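Local structure of transcriptional regulator, LysR family (Vibrio cholerae, 3SZP) at residues 94-99 with 139-144; 158-163 with 262-267; 201-206 with 254-259. The protein activates virulence genes in Vibrio cholerae and, like other LysR-type regulators, probably does so by binding promoter DNA through its winged helix-turn-helix domain. All coordinates share one frame; numbering follows the deposited sequence.

Contact 1: residues 94-99 with 139-144; sequences RISAPS and DVIFRV
Phe142 leans toward Ile95 on the neighbouring strand, and its side chain can be followed outward from the backbone. Phe142 CB stands 4.2 Å from the CB of Ala97. With CG anti to the carbonyl carbon (chi1 -63°), the ring swings toward the start of the partner strand. There Phe142 CD1 meets Ile95 CG2 at 3.5 Å, and CE1 lies equally near the same methyl, which sits at the ring edge in its plane. Phe281 of helix 276-287 and Phe110 also pack against Phe142, so a large aromatic suits this buried layer.

Beneath the side chains, strands 94-98 and 140-144 run parallel, their axes 5° apart, in the central sheet of one lobe of a domain with the periplasmic-binding-protein type 2 fold. Phe142 N donates to Ser96 O at 2.7 Å, and Ser96 N donates to Val140 O. At the start of the pair, Arg94 O receives two N-H groups, those of Asp139 and Val140. Asp139 returns the favour with its carboxylate: OD2 accepts Arg94 N at 2.7 Å through its anti lone pair. The Arg94 side chain itself turns to Glu123 and to the carbonyl of Glu137.

Pro98 has no N-H to give to Phe142 O; its CD carbon instead lies 3.3 Å from that oxygen. The same carbonyl accepts a hydrogen bond from a water, which also bonds Ser96 OG 2.9 Å away, a small polar group beside the Ile141 CG2 methyl.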
loop_
_atom_site.group_PDB
_atom_site.type_symbol
_atom_site.label_atom_id
_atom_site.label_comp_id
_atom_site.label_asym_id
_atom_site.label_seq_id
_atom_site.Cartn_x
_atom_site.Cartn_y
_atom_site.Cartn_z
ATOM N N ARG A 94 30.410 20.431 3.712
ATOM C CA ARG A 94 29.064 19.950 3.971
ATOM C C ARG A 94 28.709 20.162 5.439
ATOM O O ARG A 94 29.409 19.690 6.342
ATOM C CB ARG A 94 28.981 18.479 3.592
ATOM C CG ARG A 94 27.588 17.977 3.338
ATOM C CD ARG A 94 27.633 16.599 2.660
ATOM N NE ARG A 94 26.294 16.110 2.369
ATOM C CZ ARG A 94 25.678 15.172 3.075
ATOM N NH1 ARG A 94 26.290 14.623 4.117
ATOM N NH2 ARG A 94 24.452 14.776 2.732
ATOM N N ILE A 95 27.619 20.889 5.665
ATOM C CA ILE A 95 27.211 21.294 6.995
ATOM C C ILE A 95 25.784 20.838 7.292
ATOM O O ILE A 95 24.902 20.954 6.431
ATOM C CB ILE A 95 27.259 22.821 7.107
ATOM C CG1 ILE A 95 28.662 23.318 6.781
ATOM C CG2 ILE A 95 26.821 23.277 8.494
ATOM C CD1 ILE A 95 28.763 24.815 6.700
ATOM N N SER A 96 25.566 20.319 8.501
ATOM C CA SER A 96 24.224 20.026 8.990
ATOM C C SER A 96 23.875 21.055 10.065
ATOM O O SER A 96 24.741 21.456 10.845
ATOM C CB SER A 96 24.158 18.604 9.564
ATOM O OG SER A 96 22.979 18.391 10.321
ATOM N N ALA A 97 22.618 21.500 10.093
ATOM C CA ALA A 97 22.197 22.521 11.046
ATOM C C ALA A 97 20.724 22.390 11.359
ATOM O O ALA A 97 19.975 21.764 10.609
ATOM C CB ALA A 97 22.516 23.932 10.524
ATOM N N PRO A 98 20.293 22.980 12.482
ATOM C CA PRO A 98 18.901 22.780 12.894
ATOM C C PRO A 98 17.944 23.569 12.017
ATOM O O PRO A 98 18.311 24.616 11.477
ATOM C CB PRO A 98 18.885 23.302 14.333
ATOM C CG PRO A 98 19.985 24.245 14.419
ATOM C CD PRO A 98 21.059 23.759 13.471
ATOM N N SER A 99 16.732 23.062 11.869
ATOM C CA SER A 99 15.716 23.738 11.078
ATOM C C SER A 99 15.342 25.095 11.634
ATOM O O SER A 99 15.284 26.059 10.895
ATOM C CB SER A 99 14.443 22.890 10.978
ATOM O OG SER A 99 14.659 21.779 10.147
ATOM N N ASP A 139 31.135 17.704 7.260
ATOM C CA ASP A 139 32.331 18.424 7.693
ATOM C C ASP A 139 32.122 19.128 9.030
ATOM O O ASP A 139 33.019 19.167 9.871
ATOM C CB ASP A 139 32.777 19.423 6.633
ATOM C CG ASP A 139 33.246 18.744 5.378
ATOM O OD1 ASP A 139 34.259 18.006 5.440
ATOM O OD2 ASP A 139 32.591 18.925 4.336
ATOM N N VAL A 140 30.935 19.690 9.215
ATOM C CA VAL A 140 30.593 20.368 10.450
ATOM C C VAL A 140 29.107 20.212 10.723
ATOM O O VAL A 140 28.271 20.385 9.831
ATOM C CB VAL A 140 30.909 21.872 10.385
ATOM C CG1 VAL A 140 30.689 22.508 11.746
ATOM C CG2 VAL A 140 32.352 22.108 9.901
ATOM N N ILE A 141 28.788 19.880 11.963
ATOM C CA ILE A 141 27.409 19.761 12.397
ATOM C C ILE A 141 27.132 20.840 13.446
ATOM O O ILE A 141 27.852 20.952 14.441
ATOM C CB ILE A 141 27.133 18.355 12.985
ATOM C CG1 ILE A 141 27.497 17.269 11.976
ATOM C CG2 ILE A 141 25.681 18.206 13.384
ATOM C CD1 ILE A 141 27.504 15.845 12.562
ATOM N N PHE A 142 26.122 21.665 13.195
ATOM C CA PHE A 142 25.621 22.572 14.217
ATOM C C PHE A 142 24.374 21.966 14.846
ATOM O O PHE A 142 23.456 21.547 14.137
ATOM C CB PHE A 142 25.296 23.948 13.629
ATOM C CG PHE A 142 26.489 24.661 13.067
ATOM C CD1 PHE A 142 26.924 24.407 11.776
ATOM C CD2 PHE A 142 27.189 25.580 13.835
ATOM C CE1 PHE A 142 28.044 25.068 11.269
ATOM C CE2 PHE A 142 28.289 26.244 13.319
ATOM C CZ PHE A 142 28.713 25.984 12.042
ATOM N N ARG A 143 24.345 21.913 16.172
ATOM C CA ARG A 143 23.192 21.361 16.866
ATOM C C ARG A 143 22.831 22.124 18.139
ATOM O O ARG A 143 23.623 22.902 18.663
ATOM C CB ARG A 143 23.406 19.873 17.180
ATOM C CG ARG A 143 22.593 18.926 16.276
ATOM C CD ARG A 143 22.574 17.523 16.842
ATOM N NE ARG A 143 22.873 17.610 18.265
ATOM C CZ ARG A 143 23.110 16.573 19.053
ATOM N NH1 ARG A 143 23.085 15.335 18.567
ATOM N NH2 ARG A 143 23.377 16.789 20.336
ATOM N N VAL A 144 21.612 21.901 18.611
ATOM C CA VAL A 144 21.177 22.392 19.901
ATOM C C VAL A 144 21.246 21.244 20.886
ATOM O O VAL A 144 20.860 20.120 20.547
ATOM C CB VAL A 144 19.737 22.863 19.851
ATOM C CG1 VAL A 144 19.273 23.254 21.243
ATOM C CG2 VAL A 144 19.598 24.013 18.868
HETATM O O HOH W 1 22.120 19.587 12.876
#

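Contact 2: residues 158-163 with 262-267; sequences GEVKDI and RDIYML
Two torsions bring Asp162 and Arg262 together: the aspartate CG stands anti to its carbonyl carbon (chi1 -60°), and the arginine chain, extended through CD, bends at chi3 (-67°) to turn its guanidinium side-on to the carboxylate. The two residues belong to the crossover strands that join the lobes of a periplasmic-binding-protein type 2 fold, here paired antiparallel.

The grip has two points. Arg262 NE donates at 2.6 Å to Asp162 OD2, which accepts with its syn lone pair, and Arg262 NH2 donates to Asp162 OD1 at 2.7 Å in a nearly straight bond. The flat groups are close to coplanar, which suits a side-on, two-point salt bridge. Over one guanidinium face lies Val160 CG2, 3.6 Å from Arg262 NH2, while Pro237 and Leu194 also pack against the arginine. Asp162 is buried, and the paired nitrogens satisfy both of its oxygens; they would be expected to stabilise its charged form.

Backbone bonds bind the strands next to this pair: Val160 and Arg262 exchange N-H and carbonyl in both directions. Farther along, Ile264 N donates to Gly158 O at 2.8 Å, with the donor well above the carbonyl plane; the return bond is weak. On the other face of the ladder, Glu159 and Asp263 lie side by side, OE1 of the first and OD1 of the second 3.4 Å apart. Lys156 forms salt bridges to both oxygens, which would be expected to offset the repulsion.

Gly158 suits its place because the Ile264 side chain folds over its backbone. The tip methyl CD1 of Ile264 touches Val160 CG1 at 3.8 Å and comes within 3.4 Å of Glu159 N.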
loop_
_atom_site.group_PDB
_atom_site.type_symbol
_atom_site.label_atom_id
_atom_site.label_comp_id
_atom_site.label_asym_id
_atom_site.label_seq_id
_atom_site.Cartn_x
_atom_site.Cartn_y
_atom_site.Cartn_z
ATOM N N GLY A 158 26.888 29.426 21.169
ATOM C CA GLY A 158 25.802 30.311 21.537
ATOM C C GLY A 158 24.801 29.667 22.464
ATOM O O GLY A 158 24.976 28.539 22.899
ATOM N N GLU A 159 23.748 30.400 22.782
ATOM C CA GLU A 159 22.650 29.815 23.512
ATOM C C GLU A 159 21.402 30.636 23.281
ATOM O O GLU A 159 21.481 31.790 22.864
ATOM C CB GLU A 159 22.966 29.675 25.005
ATOM C CG GLU A 159 23.014 30.960 25.783
ATOM C CD GLU A 159 23.211 30.709 27.270
ATOM O OE1 GLU A 159 23.832 29.685 27.635
ATOM O OE2 GLU A 159 22.738 31.523 28.090
ATOM N N VAL A 160 20.249 30.029 23.523
ATOM C CA VAL A 160 18.990 30.730 23.339
ATOM C C VAL A 160 18.204 30.685 24.617
ATOM O O VAL A 160 18.273 29.720 25.375
ATOM C CB VAL A 160 18.143 30.164 22.153
ATOM C CG1 VAL A 160 18.845 30.410 20.830
ATOM C CG2 VAL A 160 17.846 28.676 22.343
ATOM N N LYS A 161 17.478 31.765 24.863
ATOM C CA LYS A 161 16.566 31.867 25.982
ATOM C C LYS A 161 15.165 31.823 25.399
ATOM O O LYS A 161 14.802 32.658 24.566
ATOM C CB LYS A 161 16.804 33.182 26.736
ATOM C CG LYS A 161 15.746 33.505 27.786
ATOM C CD LYS A 161 16.260 34.490 28.842
ATOM C CE LYS A 161 15.964 35.949 28.491
ATOM N NZ LYS A 161 14.520 36.295 28.679
ATOM N N ASP A 162 14.382 30.840 25.826
ATOM C CA ASP A 162 13.025 30.685 25.334
ATOM C C ASP A 162 12.087 31.445 26.242
ATOM O O ASP A 162 12.135 31.294 27.463
ATOM C CB ASP A 162 12.633 29.202 25.301
ATOM C CG ASP A 162 13.532 28.383 24.390
ATOM O OD1 ASP A 162 13.866 28.849 23.278
ATOM O OD2 ASP A 162 13.930 27.282 24.803
ATOM N N ILE A 163 11.233 32.267 25.652
ATOM C CA ILE A 163 10.325 33.084 26.450
ATOM C C ILE A 163 8.874 32.990 25.958
ATOM O O ILE A 163 8.628 32.608 24.820
ATOM C CB ILE A 163 10.779 34.556 26.469
ATOM C CG1 ILE A 163 10.625 35.172 25.086
ATOM C CG2 ILE A 163 12.247 34.671 26.936
ATOM C CD1 ILE A 163 10.667 36.724 25.104
ATOM N N ARG A 262 19.136 26.845 26.218
ATOM C CA ARG A 262 19.574 25.776 25.337
ATOM C C ARG A 262 20.840 26.203 24.573
ATOM O O ARG A 262 20.902 27.288 23.986
ATOM C CB ARG A 262 18.443 25.351 24.387
ATOM C CG ARG A 262 17.207 24.773 25.110
ATOM C CD ARG A 262 16.070 24.428 24.139
ATOM N NE ARG A 262 15.482 25.608 23.499
ATOM C CZ ARG A 262 15.331 25.751 22.181
ATOM N NH1 ARG A 262 15.722 24.793 21.351
ATOM N NH2 ARG A 262 14.777 26.845 21.691
ATOM N N ASP A 263 21.850 25.341 24.610
ATOM C CA ASP A 263 23.142 25.650 24.032
ATOM C C ASP A 263 23.203 25.307 22.557
ATOM O O ASP A 263 22.603 24.326 22.098
ATOM C CB ASP A 263 24.235 24.887 24.766
ATOM C CG ASP A 263 24.327 25.266 26.220
ATOM O OD1 ASP A 263 24.158 26.466 26.534
ATOM O OD2 ASP A 263 24.560 24.358 27.050
ATOM N N ILE A 264 23.948 26.117 21.823
ATOM C CA ILE A 264 24.226 25.855 20.422
ATOM C C ILE A 264 25.668 25.409 20.261
ATOM O O ILE A 264 26.586 26.131 20.650
ATOM C CB ILE A 264 23.970 27.106 19.588
ATOM C CG1 ILE A 264 22.506 27.520 19.746
ATOM C CG2 ILE A 264 24.292 26.831 18.116
ATOM C CD1 ILE A 264 22.325 28.971 20.035
ATOM N N TYR A 265 25.860 24.213 19.715
ATOM C CA TYR A 265 27.188 23.663 19.520
ATOM C C TYR A 265 27.564 23.530 18.049
ATOM O O TYR A 265 26.703 23.285 17.194
ATOM C CB TYR A 265 27.306 22.273 20.151
ATOM C CG TYR A 265 27.262 22.242 21.657
ATOM C CD1 TYR A 265 28.408 22.445 22.412
ATOM C CD2 TYR A 265 26.074 21.994 22.322
ATOM C CE1 TYR A 265 28.367 22.405 23.796
ATOM C CE2 TYR A 265 26.017 21.963 23.708
ATOM C CZ TYR A 265 27.163 22.168 24.433
ATOM O OH TYR A 265 27.098 22.111 25.798
ATOM N N MET A 266 28.860 23.682 17.783
ATOM C CA MET A 266 29.482 23.278 16.537
ATOM C C MET A 266 30.305 22.034 16.828
ATOM O O MET A 266 31.060 22.005 17.791
ATOM C CB MET A 266 30.408 24.375 16.021
ATOM C CG MET A 266 31.302 23.960 14.853
ATOM S SD MET A 266 32.166 25.364 14.073
ATOM C CE MET A 266 33.011 26.042 15.503
ATOM N N LEU A 267 30.147 21.005 16.002
ATOM C CA LEU A 267 30.886 19.771 16.180
ATOM C C LEU A 267 31.645 19.498 14.901
ATOM O O LEU A 267 31.153 19.802 13.816
ATOM C CB LEU A 267 29.942 18.603 16.469
ATOM C CG LEU A 267 28.723 18.799 17.377
ATOM C CD1 LEU A 267 28.250 17.413 17.819
ATOM C CD2 LEU A 267 29.045 19.622 18.598
#

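Contact 3: residues 201-206 with 254-259; sequences NSQGET and LSDWSS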
loop_
_atom_site.group_PDB
_atom_site.type_symbol
_atom_site.label_atom_id
_atom_site.label_comp_id
_atom_site.label_asym_id
_atom_site.label_seq_id
_atom_site.Cartn_x
_atom_site.Cartn_y
_atom_site.Cartn_z
ATOM N N ASN A 201 9.565 29.521 38.212
ATOM C CA ASN A 201 9.581 30.925 38.602
ATOM C C ASN A 201 10.686 31.177 39.612
ATOM O O ASN A 201 11.401 30.242 39.982
ATOM C CB ASN A 201 8.202 31.431 39.066
ATOM C CG ASN A 201 7.824 30.972 40.473
ATOM O OD1 ASN A 201 8.620 30.365 41.195
ATOM N ND2 ASN A 201 6.587 31.282 40.868
ATOM N N SER A 202 10.849 32.421 40.053
ATOM C CA SER A 202 11.970 32.717 40.934
ATOM C C SER A 202 11.778 32.151 42.342
ATOM O O SER A 202 12.734 32.043 43.096
ATOM C CB SER A 202 12.274 34.220 40.971
ATOM O OG SER A 202 11.086 34.950 41.179
ATOM N N GLN A 203 10.554 31.778 42.690
ATOM C CA GLN A 203 10.301 31.141 43.978
ATOM C C GLN A 203 10.641 29.657 43.924
ATOM O O GLN A 203 10.673 28.981 44.948
ATOM C CB GLN A 203 8.836 31.314 44.395
ATOM C CG GLN A 203 8.527 32.658 45.000
ATOM C CD GLN A 203 9.178 33.790 44.237
ATOM O OE1 GLN A 203 8.883 34.014 43.050
ATOM N NE2 GLN A 203 10.092 34.499 44.901
ATOM N N GLY A 204 10.875 29.152 42.720
ATOM C CA GLY A 204 11.209 27.751 42.544
ATOM C C GLY A 204 10.018 26.903 42.146
ATOM O O GLY A 204 10.133 25.697 41.960
ATOM N N GLU A 205 8.859 27.530 42.006
ATOM C CA GLU A 205 7.708 26.805 41.526
ATOM C C GLU A 205 7.951 26.406 40.084
ATOM O O GLU A 205 8.485 27.189 39.289
ATOM C CB GLU A 205 6.460 27.665 41.589
ATOM C CG GLU A 205 5.894 27.878 42.958
ATOM C CD GLU A 205 4.671 28.751 42.873
ATOM O OE1 GLU A 205 4.830 29.992 42.862
ATOM O OE2 GLU A 205 3.561 28.197 42.770
ATOM N N THR A 206 7.535 25.198 39.732
ATOM C CA THR A 206 7.720 24.743 38.376
ATOM C C THR A 206 6.429 24.201 37.836
ATOM O O THR A 206 5.724 23.462 38.513
ATOM C CB THR A 206 8.712 23.615 38.298
ATOM O OG1 THR A 206 8.040 22.420 38.700
ATOM C CG2 THR A 206 9.892 23.893 39.214
ATOM N N LEU A 254 4.329 36.329 31.627
ATOM C CA LEU A 254 4.920 35.462 32.643
ATOM C C LEU A 254 6.432 35.603 32.663
ATOM O O LEU A 254 7.156 34.603 32.649
ATOM C CB LEU A 254 4.528 33.998 32.403
ATOM C CG LEU A 254 3.028 33.679 32.565
ATOM C CD1 LEU A 254 2.717 32.253 32.166
ATOM C CD2 LEU A 254 2.556 33.953 33.994
ATOM N N SER A 255 6.911 36.842 32.714
ATOM C CA SER A 255 8.345 37.099 32.676
ATOM C C SER A 255 9.146 36.458 33.818
ATOM O O SER A 255 10.349 36.225 33.673
ATOM C CB SER A 255 8.626 38.607 32.605
ATOM O OG SER A 255 7.836 39.315 33.550
ATOM N N ASP A 256 8.503 36.174 34.947
ATOM C CA ASP A 256 9.219 35.556 36.074
ATOM C C ASP A 256 9.343 34.032 35.889
ATOM O O ASP A 256 9.994 33.341 36.666
ATOM C CB ASP A 256 8.527 35.882 37.407
ATOM C CG ASP A 256 9.347 35.445 38.624
ATOM O OD1 ASP A 256 10.566 35.722 38.655
ATOM O OD2 ASP A 256 8.775 34.817 39.547
ATOM N N TRP A 257 8.716 33.511 34.849
ATOM C CA TRP A 257 8.725 32.067 34.630
ATOM C C TRP A 257 9.682 31.754 33.510
ATOM O O TRP A 257 9.469 32.180 32.377
ATOM C CB TRP A 257 7.334 31.582 34.257
ATOM C CG TRP A 257 6.408 31.582 35.409
ATOM C CD1 TRP A 257 5.670 32.646 35.879
ATOM C CD2 TRP A 257 6.115 30.479 36.267
ATOM N NE1 TRP A 257 4.934 32.255 36.969
ATOM C CE2 TRP A 257 5.185 30.926 37.226
ATOM C CE3 TRP A 257 6.544 29.147 36.316
ATOM C CZ2 TRP A 257 4.684 30.096 38.222
ATOM C CZ3 TRP A 257 6.042 28.324 37.298
ATOM C CH2 TRP A 257 5.123 28.802 38.242
ATOM N N SER A 258 10.738 31.014 33.804
ATOM C CA SER A 258 11.765 30.805 32.799
ATOM C C SER A 258 11.878 29.350 32.387
ATOM O O SER A 258 11.400 28.441 33.079
ATOM C CB SER A 258 13.122 31.311 33.297
ATOM O OG SER A 258 13.505 30.612 34.464
ATOM N N SER A 259 12.515 29.157 31.237
ATOM C CA SER A 259 12.725 27.844 30.666
ATOM C C SER A 259 14.227 27.580 30.644
ATOM O O SER A 259 15.034 28.508 30.699
ATOM C CB SER A 259 12.157 27.814 29.248
ATOM O OG SER A 259 11.858 26.487 28.834
HETATM O O HOH W 2 4.056 33.363 40.100
#
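Oxygen OD1 of Asn201, whose side chain rests against Trp257, is gripped by two backbone N-H groups of its own loop: Glu205 N at 3.0 Å, from above the carbonyl plane, and Gln203 N in a weak bond. On the other arm of the amide, ND2 donates to Glu205 OE1, so the group is held from both ends; the second oxygen of Glu205 turns to His179.

Held in this way, Asn201 presents its CB to the indole. Asn201 CB sits over the centre of the Trp257 six-membered ring, a CH-pi contact close to the ring normal. Asn201 ND2 lies beyond it, 3.5 Å from Trp257 CZ2, with the amide plane inclined to the ring.

The loop is the tip of the hairpin formed by strands 197-200 and 206-209, closed by a type I turn with a G1 bulge. Gly204 takes the positive phi (98°) the bulge demands, a conformation natural to glycine. Across the contact, a second type I turn, 254-257, brings Asp256 to the hairpin. Asp256 OD2 accepts Ser202 N at 3.2 Å in a nearly straight bond, approached from above the carboxylate plane, and Ser202 OG stands 2.7 Å from Asp256 OD1. The short serine keeps that hydroxyl beside its own N-H. Farther round the indole, Glu205 CB lies 3.8 Å from Trp257 CH2, and His179 meets the ring edge-to-face.

Overall arrangement
After the N-terminal DNA-binding region, the chain enters the LysR effector-binding domain. Contact 1 closes first, its loop holding helix 102-116 and strand 120-127 within one lobe. Contact 2 opens only afterwards, as strand 153-166 leaves that lobe, and closes when strand 262-268 returns. Contact 3 is nested inside this long loop, pinning a hairpin tip to the loop that precedes the returning strand, with its centre about 30 Å from the centre of the chain. Contacts 1 and 2 share a sheet: Ile141 O and Arg143 O probably accept from Leu267 N and Tyr265 N. Contacts 2 and 3 only brush, at Asp162 and Ser259, while contacts 1 and 3 stay about 11 Å apart at their nearest atoms.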